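Local structure of beta-1,3-glucanosyltransferase (Rhizomucor miehei CAU432, 4WTP) at residues R70-S75 and L262-F267; L82-T87 and I94-W99; M98-P103 and Q143-Y148; N115-N120 and E154-H159; N147-V152 and I161-A166. The protein belongs to glycoside hydrolase family 17, a family of carbohydrate-active enzymes whose catalytic domain is a beta/alpha barrel of eight parallel strands. One frame throughout, in Å; residues are numbered along the deposited sequence.

Interaction 1 of 5, residues R70-S75 and L262-F267; sequences RTFALS and LYFSAF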
# COMPACT_ATOMS: atom_id res chain seq x y z
N ARG A 70 4.18 -3.58 3.26
CA ARG A 70 2.79 -3.44 3.60
C ARG A 70 2.01 -4.63 3.08
O ARG A 70 2.17 -5.00 1.91
CB ARG A 70 2.19 -2.15 3.04
CG ARG A 70 0.69 -1.92 3.27
CD ARG A 70 -0.18 -2.62 2.22
NE ARG A 70 -1.59 -2.27 2.35
CZ ARG A 70 -2.16 -1.23 1.76
NH1 ARG A 70 -3.46 -0.99 1.93
NH2 ARG A 70 -1.45 -0.41 0.98
N THR A 71 1.17 -5.21 3.94
CA THR A 71 0.25 -6.29 3.56
C THR A 71 -1.17 -5.78 3.49
O THR A 71 -1.52 -4.82 4.15
CB THR A 71 0.36 -7.47 4.56
OG1 THR A 71 0.31 -6.97 5.91
CG2 THR A 71 1.68 -8.18 4.36
N PHE A 72 -2.00 -6.45 2.66
CA PHE A 72 -3.34 -5.97 2.36
C PHE A 72 -4.49 -6.53 3.21
O PHE A 72 -5.55 -5.91 3.29
CB PHE A 72 -3.68 -6.13 0.86
CG PHE A 72 -2.95 -5.15 -0.02
CD1 PHE A 72 -3.46 -3.88 -0.23
CD2 PHE A 72 -1.71 -5.47 -0.57
CE1 PHE A 72 -2.77 -2.96 -1.03
CE2 PHE A 72 -1.02 -4.56 -1.36
CZ PHE A 72 -1.56 -3.31 -1.59
N ALA A 73 -4.25 -7.68 3.85
CA ALA A 73 -5.31 -8.36 4.60
C ALA A 73 -4.71 -8.97 5.86
O ALA A 73 -3.53 -9.29 5.89
CB ALA A 73 -6.01 -9.43 3.76
N LEU A 74 -5.54 -9.14 6.90
CA LEU A 74 -5.06 -9.79 8.12
C LEU A 74 -5.25 -11.29 8.03
O LEU A 74 -4.27 -12.01 8.22
CB LEU A 74 -5.79 -9.26 9.35
CG LEU A 74 -5.63 -7.77 9.65
CD1 LEU A 74 -6.47 -7.42 10.87
CD2 LEU A 74 -4.19 -7.34 9.86
N SER A 75 -6.48 -11.74 7.74
CA SER A 75 -6.80 -13.17 7.82
C SER A 75 -6.37 -13.98 6.60
O SER A 75 -5.95 -15.12 6.73
CB SER A 75 -8.28 -13.34 8.12
OG SER A 75 -9.12 -12.65 7.21
N LEU A 262 4.13 4.30 0.01
CA LEU A 262 4.27 2.85 -0.18
C LEU A 262 4.12 2.59 -1.67
O LEU A 262 3.02 2.79 -2.24
CB LEU A 262 3.18 2.11 0.59
CG LEU A 262 3.19 2.34 2.11
CD1 LEU A 262 1.98 1.64 2.74
CD2 LEU A 262 4.53 1.91 2.72
N TYR A 263 5.21 2.18 -2.31
CA TYR A 263 5.18 2.00 -3.76
C TYR A 263 4.46 0.69 -4.14
O TYR A 263 4.57 -0.31 -3.43
CB TYR A 263 6.61 2.03 -4.31
CG TYR A 263 6.61 2.15 -5.82
CD1 TYR A 263 6.41 3.38 -6.44
CD2 TYR A 263 6.70 1.02 -6.62
CE1 TYR A 263 6.32 3.49 -7.82
CE2 TYR A 263 6.60 1.11 -8.00
CZ TYR A 263 6.41 2.35 -8.58
OH TYR A 263 6.27 2.46 -9.95
N PHE A 264 3.73 0.71 -5.25
CA PHE A 264 2.99 -0.48 -5.72
C PHE A 264 3.63 -0.98 -7.01
O PHE A 264 3.55 -0.28 -8.02
CB PHE A 264 1.52 -0.10 -5.98
CG PHE A 264 0.66 -1.29 -6.27
CD1 PHE A 264 0.50 -1.77 -7.58
CD2 PHE A 264 0.06 -2.00 -5.22
CE1 PHE A 264 -0.27 -2.90 -7.84
CE2 PHE A 264 -0.70 -3.13 -5.48
CZ PHE A 264 -0.86 -3.59 -6.79
N SER A 265 4.23 -2.16 -7.03
CA SER A 265 4.29 -3.10 -5.90
C SER A 265 5.67 -3.77 -5.94
O SER A 265 6.49 -3.48 -6.82
CB SER A 265 3.19 -4.18 -6.06
OG SER A 265 3.39 -4.96 -7.23
N ALA A 266 5.92 -4.66 -4.97
CA ALA A 266 7.22 -5.31 -4.89
C ALA A 266 7.54 -6.17 -6.12
O ALA A 266 8.60 -6.02 -6.74
CB ALA A 266 7.30 -6.14 -3.60
N PHE A 267 6.61 -7.07 -6.44
CA PHE A 267 6.84 -8.09 -7.48
C PHE A 267 5.70 -8.14 -8.48
O PHE A 267 4.56 -7.89 -8.12
CB PHE A 267 7.00 -9.48 -6.85
CG PHE A 267 8.06 -9.51 -5.80
CD1 PHE A 267 9.40 -9.46 -6.17
CD2 PHE A 267 7.74 -9.58 -4.43
CE1 PHE A 267 10.40 -9.46 -5.21
CE2 PHE A 267 8.75 -9.59 -3.47
CZ PHE A 267 10.08 -9.53 -3.86
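Leu-262 lays its CD1 methyl against the aliphatic root of Arg-70, 3.8 Å from Arg-70 CB and equally close to Arg-70 CG, the two side chains crossing at about a right angle. This buried half is the snug part of the contact. On the partly exposed side a single atom of the Phe-72 ring makes the approach: Phe-72 CZ stands 4.0 Å from Phe-264 CE2, at the edge of the Phe-264 ring and near its plane, while the approach to Phe-72 itself is oblique. Neither ring is stacked on the other. Phe-72 instead covers a face of the Arg-70 guanidinium, with CE1 of Phe-72 3.3 Å above the plane and over its centre. A bend at chi2 (-84°) in Arg-70 turns the head of the chain beneath that ring, where NE makes a weak bond to Thr-71 O and NH2 is hydrogen-bonded to Asn-41 OD1. Phe-264 precedes a cis peptide, and Ser-265 CB lies 3.7 Å above one face of the Phe-264 ring. A non-proline cis peptide on the C-terminal side of the eighth strand is found in many related barrel glycosidases. Strand 39-41 separates strands 68-71 and 262-263 in the sheet, which makes Asn-41 a natural bridge. The chemistry implies a division of labour: carbon packing joins the two segments directly, whereas the charged end is held by an amide on the intervening strand.

Interaction 2 of 5, residues L82-T87 and I94-W99; sequences LALAAT and IYLGMW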
# COMPACT_ATOMS: atom_id res chain seq x y z
N LEU A 82 2.50 -14.12 9.58
CA LEU A 82 3.72 -14.50 8.85
C LEU A 82 4.64 -13.31 8.55
O LEU A 82 5.86 -13.36 8.78
CB LEU A 82 3.38 -15.23 7.55
CG LEU A 82 3.44 -16.76 7.57
CD1 LEU A 82 2.65 -17.33 8.74
CD2 LEU A 82 2.97 -17.33 6.24
N ALA A 83 4.04 -12.21 8.07
CA ALA A 83 4.83 -11.02 7.72
C ALA A 83 5.45 -10.32 8.94
O ALA A 83 6.56 -9.80 8.88
CB ALA A 83 3.98 -10.06 6.92
N LEU A 84 4.73 -10.37 10.07
CA LEU A 84 5.28 -9.86 11.35
C LEU A 84 6.56 -10.63 11.73
O LEU A 84 7.56 -10.04 12.09
CB LEU A 84 4.21 -9.92 12.47
CG LEU A 84 3.14 -8.82 12.39
CD1 LEU A 84 1.89 -9.19 13.18
CD2 LEU A 84 3.73 -7.49 12.88
N ALA A 85 6.51 -11.94 11.60
CA ALA A 85 7.69 -12.77 11.94
C ALA A 85 8.86 -12.56 10.96
O ALA A 85 10.01 -12.39 11.38
CB ALA A 85 7.30 -14.22 12.05
N ALA A 86 8.55 -12.47 9.66
CA ALA A 86 9.59 -12.27 8.65
C ALA A 86 10.26 -10.90 8.79
O ALA A 86 11.48 -10.81 8.82
CB ALA A 86 9.00 -12.47 7.27
N THR A 87 9.42 -9.85 8.90
CA THR A 87 9.97 -8.50 9.07
C THR A 87 10.80 -8.41 10.36
O THR A 87 11.88 -7.82 10.39
CB THR A 87 8.88 -7.39 9.02
OG1 THR A 87 7.81 -7.69 9.93
CG2 THR A 87 8.35 -7.22 7.59
N ILE A 94 6.56 -2.65 9.24
CA ILE A 94 5.39 -3.09 8.48
C ILE A 94 4.18 -2.19 8.69
O ILE A 94 3.92 -1.73 9.80
CB ILE A 94 5.04 -4.58 8.80
CG1 ILE A 94 4.01 -5.13 7.82
CG2 ILE A 94 4.63 -4.80 10.25
CD1 ILE A 94 3.91 -6.65 7.83
N TYR A 95 3.39 -1.98 7.63
CA TYR A 95 2.02 -1.46 7.76
C TYR A 95 1.11 -2.66 7.56
O TYR A 95 1.24 -3.39 6.56
CB TYR A 95 1.69 -0.44 6.66
CG TYR A 95 2.13 0.97 6.95
CD1 TYR A 95 3.48 1.34 6.92
CD2 TYR A 95 1.18 1.96 7.22
CE1 TYR A 95 3.87 2.67 7.18
CE2 TYR A 95 1.54 3.26 7.46
CZ TYR A 95 2.88 3.59 7.48
OH TYR A 95 3.24 4.90 7.70
N LEU A 96 0.20 -2.88 8.50
CA LEU A 96 -0.78 -3.95 8.37
C LEU A 96 -2.09 -3.42 7.82
O LEU A 96 -2.74 -2.55 8.40
CB LEU A 96 -1.05 -4.57 9.75
CG LEU A 96 0.08 -5.31 10.45
CD1 LEU A 96 -0.36 -5.85 11.81
CD2 LEU A 96 0.55 -6.46 9.57
N GLY A 97 -2.52 -3.97 6.68
CA GLY A 97 -3.80 -3.61 6.09
C GLY A 97 -4.86 -4.61 6.53
O GLY A 97 -4.58 -5.82 6.65
N MET A 98 -6.06 -4.08 6.76
CA MET A 98 -7.27 -4.87 6.95
C MET A 98 -8.04 -4.83 5.65
O MET A 98 -8.20 -3.76 5.04
CB MET A 98 -8.15 -4.26 8.05
CG MET A 98 -7.46 -4.11 9.41
SD MET A 98 -8.48 -3.37 10.72
CE MET A 98 -9.58 -4.76 11.12
N TRP A 99 -8.52 -5.99 5.20
CA TRP A 99 -9.27 -6.06 3.96
C TRP A 99 -10.74 -6.19 4.21
O TRP A 99 -11.23 -7.29 4.50
CB TRP A 99 -8.77 -7.18 3.03
CG TRP A 99 -9.41 -6.99 1.70
CD1 TRP A 99 -10.53 -7.61 1.20
CD2 TRP A 99 -9.04 -5.99 0.72
NE1 TRP A 99 -10.86 -7.11 -0.03
CE2 TRP A 99 -10.00 -6.12 -0.37
CE3 TRP A 99 -8.04 -5.05 0.64
CZ2 TRP A 99 -9.92 -5.33 -1.50
CZ3 TRP A 99 -7.97 -4.25 -0.50
CH2 TRP A 99 -8.87 -4.40 -1.55
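Ala-83 and Thr-87 both face Ile-94, and the flat group that ties them together is the peptide carbonyl of Ala-83, since no aromatic ring enters the contact. Its oxygen is approached from opposite faces of the carbonyl plane: Thr-87 N, the helical donor, comes to 2.9 Å of Ala-83 O from one, and Thr-87 OG1 comes to 2.7 Å of the same oxygen from the other. The hydroxyl bond is bent at the carbonyl (C=O...OG1 138°). Folding the hydroxyl back onto the helix (chi1 51°) makes this possible, and OG1 is also hydrogen-bonded to Asn-124 ND2. Thr-87 OG1 borders Ile-94 CG2 as well, and the rest of the contact is carbon packing. Ile-94 forks: its longer branch carries CD1 to 3.5 Å from Ala-83 CB, a close methyl-to-methyl approach, while its CG2 lies 3.9 Å from Leu-84 CD2. The other methyl of Leu-84 reaches further along the strand, CD1 standing 4.3 Å from Leu-96 CD1. Helix 82-87 and strand 94-98 run antiparallel (179°), with short axes 9.8 Å apart, as expected for a beta-alpha-beta crossover from strand 68-71 through helix 79-90 to strand 93-98. Val-125 of strand 125-132 touches Leu-84, Ile-94 and Leu-96, and on another side Phe-59 of helix 52-62 packs against Ala-86 and Thr-87.

Interaction 3 of 5, residues M98-P103 and Q143-Y148; sequences MWIDRP and QSLANY. With EDO (1,2-ethanediol), chain C.
Tyr-148 reaches from its helix to Ile-100 and Met-98, and its ring can be followed atom by atom. With CG anti to the backbone nitrogen (chi1 -177°), CB and CG carry the ring off the helix before it touches the loop. Tyr-148 CD2 is the first ring atom to meet it, 4.1 Å from Ile-100 CD1, and CE2 follows at 4.0 Å from the same methyl. CZ comes next, lying against Ile-100 CG2. At the tip the phenolic OH of Tyr-148 lies 3.8 Å from Ile-100 CG2 and 3.4 Å from Met-98 CE, a methyl swung round by the bend at chi3 of the methionine. Both residues approach the ring obliquely. The hydroxyl is satisfied by a hydrogen bond to Phe-106 O. Ile-100 CD1 is shared, since it also rests 4.0 Å from Leu-145 CD1. Further along, Asp-101 ties neighbouring loop residues together by two hydrogen bonds: Trp-99 NE1 meets Asp-101 OD2 at 2.8 Å from above the carboxylate plane, and Arg-102 N meets Asp-101 OD1 at 2.6 Å on the anti side, tilted out of that plane. A 1,2-ethanediol, probably from the crystallisation liquor, makes a weak hydrogen bond to Asp-101 O. The loop links strand 93-98 to helix 104-119, whose Phe-106 also meets Tyr-148 edge-to-face. Val-130 of strand 125-132 touches the tyrosine as well, and Val-176 of helix 174-177 packs against Leu-145.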
# COMPACT_ATOMS: atom_id res chain seq x y z
N MET A 98 -6.06 -4.08 6.76
CA MET A 98 -7.27 -4.87 6.95
C MET A 98 -8.04 -4.83 5.65
O MET A 98 -8.20 -3.76 5.04
CB MET A 98 -8.15 -4.26 8.05
CG MET A 98 -7.46 -4.11 9.41
SD MET A 98 -8.48 -3.37 10.72
CE MET A 98 -9.58 -4.76 11.12
N TRP A 99 -8.52 -5.99 5.20
CA TRP A 99 -9.27 -6.06 3.96
C TRP A 99 -10.74 -6.19 4.21
O TRP A 99 -11.23 -7.29 4.50
CB TRP A 99 -8.77 -7.18 3.03
CG TRP A 99 -9.41 -6.99 1.70
CD1 TRP A 99 -10.53 -7.61 1.20
CD2 TRP A 99 -9.04 -5.99 0.72
NE1 TRP A 99 -10.86 -7.11 -0.03
CE2 TRP A 99 -10.00 -6.12 -0.37
CE3 TRP A 99 -8.04 -5.05 0.64
CZ2 TRP A 99 -9.92 -5.33 -1.50
CZ3 TRP A 99 -7.97 -4.25 -0.50
CH2 TRP A 99 -8.87 -4.40 -1.55
N ILE A 100 -11.45 -5.07 4.13
CA ILE A 100 -12.89 -5.07 4.39
C ILE A 100 -13.61 -4.73 3.09
O ILE A 100 -13.20 -3.84 2.36
CB ILE A 100 -13.30 -4.18 5.58
CG1 ILE A 100 -12.70 -2.79 5.41
CG2 ILE A 100 -12.85 -4.76 6.94
CD1 ILE A 100 -13.20 -1.78 6.41
N ASP A 101 -14.64 -5.53 2.79
CA ASP A 101 -15.55 -5.28 1.65
C ASP A 101 -16.94 -5.89 1.88
O ASP A 101 -17.88 -5.17 2.25
CB ASP A 101 -14.92 -5.68 0.30
CG ASP A 101 -14.33 -7.07 0.31
OD1 ASP A 101 -14.63 -7.88 1.21
OD2 ASP A 101 -13.55 -7.35 -0.63
N ARG A 102 -17.08 -7.21 1.76
CA ARG A 102 -18.39 -7.83 2.00
C ARG A 102 -18.69 -7.79 3.51
O ARG A 102 -17.75 -7.79 4.33
CB ARG A 102 -18.46 -9.24 1.42
CG ARG A 102 -17.68 -10.30 2.17
CD ARG A 102 -18.09 -11.69 1.68
NE ARG A 102 -17.54 -12.77 2.49
CZ ARG A 102 -16.29 -13.22 2.42
NH1 ARG A 102 -15.43 -12.67 1.56
NH2 ARG A 102 -15.89 -14.22 3.19
N PRO A 103 -19.99 -7.73 3.88
CA PRO A 103 -20.45 -7.65 5.28
C PRO A 103 -19.71 -8.53 6.30
O PRO A 103 -19.37 -8.05 7.37
CB PRO A 103 -21.92 -8.06 5.17
CG PRO A 103 -22.32 -7.51 3.83
CD PRO A 103 -21.09 -7.51 2.94
N GLN A 143 -20.63 6.91 7.62
CA GLN A 143 -20.75 6.83 9.08
C GLN A 143 -20.41 5.43 9.61
O GLN A 143 -19.77 5.31 10.65
CB GLN A 143 -22.15 7.26 9.57
CG GLN A 143 -22.32 7.31 11.09
CD GLN A 143 -21.57 8.47 11.69
OE1 GLN A 143 -21.73 9.60 11.24
NE2 GLN A 143 -20.74 8.21 12.69
N SER A 144 -20.87 4.40 8.91
CA SER A 144 -20.55 3.01 9.31
C SER A 144 -19.05 2.72 9.26
O SER A 144 -18.51 2.08 10.16
CB SER A 144 -21.32 2.01 8.44
OG SER A 144 -22.73 2.16 8.63
N LEU A 145 -18.37 3.22 8.24
CA LEU A 145 -16.93 3.09 8.20
C LEU A 145 -16.26 3.85 9.35
O LEU A 145 -15.39 3.31 10.03
CB LEU A 145 -16.39 3.54 6.84
CG LEU A 145 -14.87 3.44 6.74
CD1 LEU A 145 -14.38 2.01 6.92
CD2 LEU A 145 -14.46 3.98 5.37
N ALA A 146 -16.73 5.07 9.59
CA ALA A 146 -16.19 5.86 10.69
C ALA A 146 -16.35 5.15 12.04
O ALA A 146 -15.41 5.08 12.85
CB ALA A 146 -16.85 7.22 10.75
N ASN A 147 -17.55 4.61 12.28
CA ASN A 147 -17.79 3.84 13.51
C ASN A 147 -16.87 2.63 13.65
O ASN A 147 -16.37 2.33 14.75
CB ASN A 147 -19.25 3.42 13.55
CG ASN A 147 -20.19 4.60 13.73
OD1 ASN A 147 -19.76 5.71 14.08
ND2 ASN A 147 -21.47 4.38 13.47
N TYR A 148 -16.63 1.92 12.54
CA TYR A 148 -15.78 0.75 12.56
C TYR A 148 -14.33 1.18 12.88
O TYR A 148 -13.65 0.54 13.70
CB TYR A 148 -15.85 0.06 11.21
CG TYR A 148 -15.08 -1.22 11.11
CD1 TYR A 148 -15.53 -2.38 11.72
CD2 TYR A 148 -13.88 -1.29 10.40
CE1 TYR A 148 -14.84 -3.58 11.61
CE2 TYR A 148 -13.17 -2.47 10.31
CZ TYR A 148 -13.66 -3.61 10.89
OH TYR A 148 -12.95 -4.77 10.77
C1 EDO C . -21.00 -5.33 0.79
O1 EDO C . -22.41 -5.35 1.08
C2 EDO C . -20.36 -4.25 1.64
O2 EDO C . -20.25 -4.65 3.01

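Interaction 4 of 5, residues N115-N120 and E154-H159; sequences NILANN and ELVAPH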
# COMPACT_ATOMS: atom_id res chain seq x y z
N ASN A 115 -6.89 -11.43 17.38
CA ASN A 115 -5.97 -12.57 17.44
C ASN A 115 -4.52 -12.19 17.30
O ASN A 115 -3.66 -12.67 18.05
CB ASN A 115 -6.29 -13.60 16.35
CG ASN A 115 -7.56 -14.39 16.63
OD1 ASN A 115 -8.04 -14.45 17.77
ND2 ASN A 115 -8.13 -14.97 15.58
N ILE A 116 -4.22 -11.30 16.35
CA ILE A 116 -2.87 -10.81 16.19
C ILE A 116 -2.43 -10.11 17.48
O ILE A 116 -1.28 -10.31 17.94
CB ILE A 116 -2.78 -9.87 14.97
CG1 ILE A 116 -2.77 -10.73 13.70
CG2 ILE A 116 -1.53 -9.01 15.04
CD1 ILE A 116 -3.32 -10.01 12.50
N LEU A 117 -3.31 -9.30 18.05
CA LEU A 117 -2.94 -8.57 19.26
C LEU A 117 -2.64 -9.54 20.45
O LEU A 117 -1.86 -9.20 21.36
CB LEU A 117 -4.00 -7.51 19.63
CG LEU A 117 -4.15 -6.38 18.60
CD1 LEU A 117 -5.33 -5.47 18.95
CD2 LEU A 117 -2.86 -5.58 18.47
N ALA A 118 -3.25 -10.71 20.43
CA ALA A 118 -3.06 -11.73 21.49
C ALA A 118 -1.88 -12.63 21.22
O ALA A 118 -1.29 -13.20 22.14
CB ALA A 118 -4.34 -12.56 21.64
N ASN A 119 -1.57 -12.83 19.95
CA ASN A 119 -0.67 -13.90 19.54
C ASN A 119 0.71 -13.47 19.02
O ASN A 119 1.59 -14.32 18.86
CB ASN A 119 -1.31 -14.75 18.42
CG ASN A 119 -2.67 -15.35 18.78
OD1 ASN A 119 -2.97 -15.60 19.95
ND2 ASN A 119 -3.46 -15.65 17.76
N ASN A 120 0.85 -12.18 18.73
CA ASN A 120 2.02 -11.63 18.07
C ASN A 120 2.58 -10.40 18.71
O ASN A 120 1.86 -9.55 19.26
CB ASN A 120 1.67 -11.28 16.61
CG ASN A 120 1.24 -12.49 15.78
OD1 ASN A 120 0.07 -12.84 15.77
ND2 ASN A 120 2.18 -13.14 15.12
N GLU A 154 -9.75 1.78 19.19
CA GLU A 154 -9.81 1.43 20.61
C GLU A 154 -9.03 0.15 20.92
O GLU A 154 -8.53 -0.01 22.02
CB GLU A 154 -11.27 1.31 21.05
CG GLU A 154 -12.01 2.64 21.08
CD GLU A 154 -13.51 2.49 21.18
OE1 GLU A 154 -14.00 1.34 21.26
OE2 GLU A 154 -14.22 3.52 21.20
N LEU A 155 -8.92 -0.73 19.93
CA LEU A 155 -8.15 -1.95 20.05
C LEU A 155 -6.65 -1.76 19.97
O LEU A 155 -5.89 -2.43 20.67
CB LEU A 155 -8.58 -2.98 18.99
CG LEU A 155 -9.98 -3.59 19.10
CD1 LEU A 155 -10.29 -4.44 17.88
CD2 LEU A 155 -10.19 -4.37 20.40
N VAL A 156 -6.21 -0.86 19.09
CA VAL A 156 -4.79 -0.74 18.82
C VAL A 156 -4.09 0.46 19.44
O VAL A 156 -2.86 0.45 19.59
CB VAL A 156 -4.48 -0.75 17.31
CG1 VAL A 156 -4.92 -2.06 16.69
CG2 VAL A 156 -5.10 0.46 16.61
N ALA A 157 -4.86 1.48 19.80
CA ALA A 157 -4.30 2.67 20.45
C ALA A 157 -3.45 2.30 21.68
O ALA A 157 -2.41 2.90 21.89
CB ALA A 157 -5.38 3.70 20.79
N PRO A 158 -3.90 1.31 22.49
CA PRO A 158 -3.08 0.95 23.65
C PRO A 158 -1.72 0.36 23.30
O PRO A 158 -0.86 0.31 24.17
CB PRO A 158 -3.94 -0.08 24.38
CG PRO A 158 -5.34 0.25 23.99
CD PRO A 158 -5.23 0.67 22.56
N HIS A 159 -1.54 -0.09 22.06
CA HIS A 159 -0.23 -0.53 21.56
C HIS A 159 0.54 0.57 20.86
O HIS A 159 1.61 0.32 20.30
CB HIS A 159 -0.39 -1.73 20.62
CG HIS A 159 -0.99 -2.95 21.29
ND1 HIS A 159 -0.24 -3.89 21.90
CD2 HIS A 159 -2.31 -3.32 21.48
CE1 HIS A 159 -1.04 -4.83 22.43
NE2 HIS A 159 -2.31 -4.47 22.19
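Leu-117 divides its two methyls between different parts of the facing segment. Leu-117 CD2 sits over one face of the His-159 imidazole in a CH-pi contact, 4.1 Å from the ring centroid and 23° off the normal, displaced so that His-159 CD2 is its nearest ring atom at 3.8 Å. Leu-117 CD1 goes toward the C-terminal part of helix 142-156, 3.5 Å from Leu-155 O and 4.1 Å from Val-156 CG1. Behind the imidazole lies a 3-10 turn, in which His-159 N bonds to Val-156 O at 2.9 Å, and Leu-155 O lies in the ring plane at the edge of the imidazole. Opposite, helix 104-119 is ending; Ile-116 O accepts Asn-119 N and Asn-120 N from the same face of its plane. Asn-120 ND2 is hydrogen-bonded to Ser-81 OG on helix 79-90. The contact thus joins the C-terminal ends of two neighbouring outer helices, with Leu-155 also lying on Met-110 and Leu-113 of helix 104-119, and His-159 on Val-122.

Interaction 5 of 5, residues N147-V152 and I161-A166; sequences NYIKQV and IKVATA
Thr-165, whose CB lies 4.4 Å from Ile-149 CD1, has its OG1 hydrogen-bonded to Val-130 O of the adjoining strand 125-132, with Gly-131 O a weak second partner. With the hydroxyl thus engaged, the carbon side of the threonine meets the helix. Ile-149 reaches it with its longer branch, and the shorter one packs on the strand's other helix-facing residue, CG2 of Ile-149 standing 4.1 Å from Val-163 CG2. The first torsion of Ile-149 (-64°) sets this fork, leaving CG2 anti to the backbone nitrogen. This is the helix-to-sheet packing of a beta-alpha-beta unit, strand 125-132, helix 142-156 and strand 163-167, of the beta/alpha barrel. Val-152, one turn on, lies more loosely against the strand and touches Leu-128; its CG2 also sits 3.9 Å above one face of the Tyr-148 ring. At the start of the strand, Val-163 N is hydrogen-bonded to Asp-181 OD2, and Leu-180 packs against Ile-149.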
# COMPACT_ATOMS: atom_id res chain seq x y z
N ASN A 147 -17.55 4.61 12.28
CA ASN A 147 -17.79 3.84 13.51
C ASN A 147 -16.87 2.63 13.65
O ASN A 147 -16.37 2.33 14.75
CB ASN A 147 -19.25 3.42 13.55
CG ASN A 147 -20.19 4.60 13.73
OD1 ASN A 147 -19.76 5.71 14.08
ND2 ASN A 147 -21.47 4.38 13.47
N TYR A 148 -16.63 1.92 12.54
CA TYR A 148 -15.78 0.75 12.56
C TYR A 148 -14.33 1.18 12.88
O TYR A 148 -13.65 0.54 13.70
CB TYR A 148 -15.85 0.06 11.21
CG TYR A 148 -15.08 -1.22 11.11
CD1 TYR A 148 -15.53 -2.38 11.72
CD2 TYR A 148 -13.88 -1.29 10.40
CE1 TYR A 148 -14.84 -3.58 11.61
CE2 TYR A 148 -13.17 -2.47 10.31
CZ TYR A 148 -13.66 -3.61 10.89
OH TYR A 148 -12.95 -4.77 10.77
N ILE A 149 -13.88 2.27 12.25
CA ILE A 149 -12.55 2.79 12.53
C ILE A 149 -12.39 3.13 14.01
O ILE A 149 -11.36 2.82 14.63
CB ILE A 149 -12.21 4.02 11.64
CG1 ILE A 149 -12.17 3.59 10.17
CG2 ILE A 149 -10.91 4.68 12.11
CD1 ILE A 149 -12.26 4.73 9.18
N LYS A 150 -13.40 3.79 14.56
CA LYS A 150 -13.38 4.15 15.98
C LYS A 150 -13.17 2.89 16.84
O LYS A 150 -12.37 2.89 17.79
CB LYS A 150 -14.70 4.86 16.34
CG LYS A 150 -14.86 5.27 17.79
CD LYS A 150 -15.99 6.28 17.94
CE LYS A 150 -17.08 6.14 16.87
NZ LYS A 150 -18.18 5.21 17.24
N GLN A 151 -13.91 1.82 16.54
CA GLN A 151 -13.79 0.54 17.25
C GLN A 151 -12.41 -0.10 17.09
O GLN A 151 -11.83 -0.62 18.03
CB GLN A 151 -14.89 -0.43 16.81
CG GLN A 151 -16.28 0.01 17.26
CD GLN A 151 -17.41 -0.60 16.43
OE1 GLN A 151 -17.18 -1.33 15.47
NE2 GLN A 151 -18.64 -0.29 16.82
N VAL A 152 -11.84 -0.05 15.88
CA VAL A 152 -10.51 -0.56 15.65
C VAL A 152 -9.44 0.23 16.42
O VAL A 152 -8.53 -0.36 17.04
CB VAL A 152 -10.19 -0.62 14.13
CG1 VAL A 152 -8.74 -0.97 13.91
CG2 VAL A 152 -11.11 -1.63 13.45
N ILE A 161 -0.29 2.06 18.15
CA ILE A 161 -0.41 1.94 16.69
C ILE A 161 -1.43 2.91 16.12
O ILE A 161 -2.57 2.94 16.57
CB ILE A 161 -0.76 0.52 16.28
CG1 ILE A 161 0.37 -0.42 16.71
CG2 ILE A 161 -1.01 0.43 14.78
CD1 ILE A 161 0.06 -1.87 16.47
N LYS A 162 -1.01 3.70 15.14
CA LYS A 162 -1.90 4.71 14.53
C LYS A 162 -2.76 4.09 13.43
O LYS A 162 -2.35 3.15 12.76
CB LYS A 162 -1.06 5.86 13.97
CG LYS A 162 -0.24 6.63 15.00
CD LYS A 162 0.63 7.71 14.36
CE LYS A 162 1.47 8.44 15.39
NZ LYS A 162 2.25 9.54 14.78
N VAL A 163 -3.96 4.63 13.25
CA VAL A 163 -4.89 4.09 12.26
C VAL A 163 -5.15 5.05 11.10
O VAL A 163 -5.23 6.27 11.25
CB VAL A 163 -6.25 3.66 12.88
CG1 VAL A 163 -6.02 2.68 14.02
CG2 VAL A 163 -7.02 4.85 13.38
N ALA A 164 -5.29 4.45 9.92
CA ALA A 164 -5.61 5.19 8.70
C ALA A 164 -6.66 4.40 7.95
O ALA A 164 -7.00 3.29 8.32
CB ALA A 164 -4.37 5.32 7.82
N THR A 165 -7.20 5.02 6.90
CA THR A 165 -7.84 4.26 5.85
C THR A 165 -7.23 4.69 4.53
O THR A 165 -6.65 5.77 4.44
CB THR A 165 -9.36 4.45 5.88
OG1 THR A 165 -9.98 3.39 5.13
CG2 THR A 165 -9.74 5.85 5.36
N ALA A 166 -7.31 3.81 3.54
CA ALA A 166 -6.79 4.13 2.20
C ALA A 166 -7.95 4.24 1.22
O ALA A 166 -8.85 3.40 1.24
CB ALA A 166 -5.85 3.01 1.74

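Interactions 2 to 5 are all nested along the chain inside the loop closed by interaction 1, which joins an early barrel strand to the last. Interactions 1 and 2 have centres about 9 Å apart and meet where Thr-71 N approaches Tyr-95 O at 3.2 Å, a probable hydrogen bond between neighbouring strands. Helix 142-156 serves interactions 3, 4 and 5: Met-98 SD lies 4.0 Å from Val-152 CG1 between 3 and 5, and Val-156 CG2 lies 3.5 Å from Val-163 CG1 between 4 and 5. Leu-84 CD1, 3.9 Å from Ile-116 CG2, connects interactions 2 and 4. The ethanediol belongs to interaction 3, whose centre is about 19 Å from that of interaction 1.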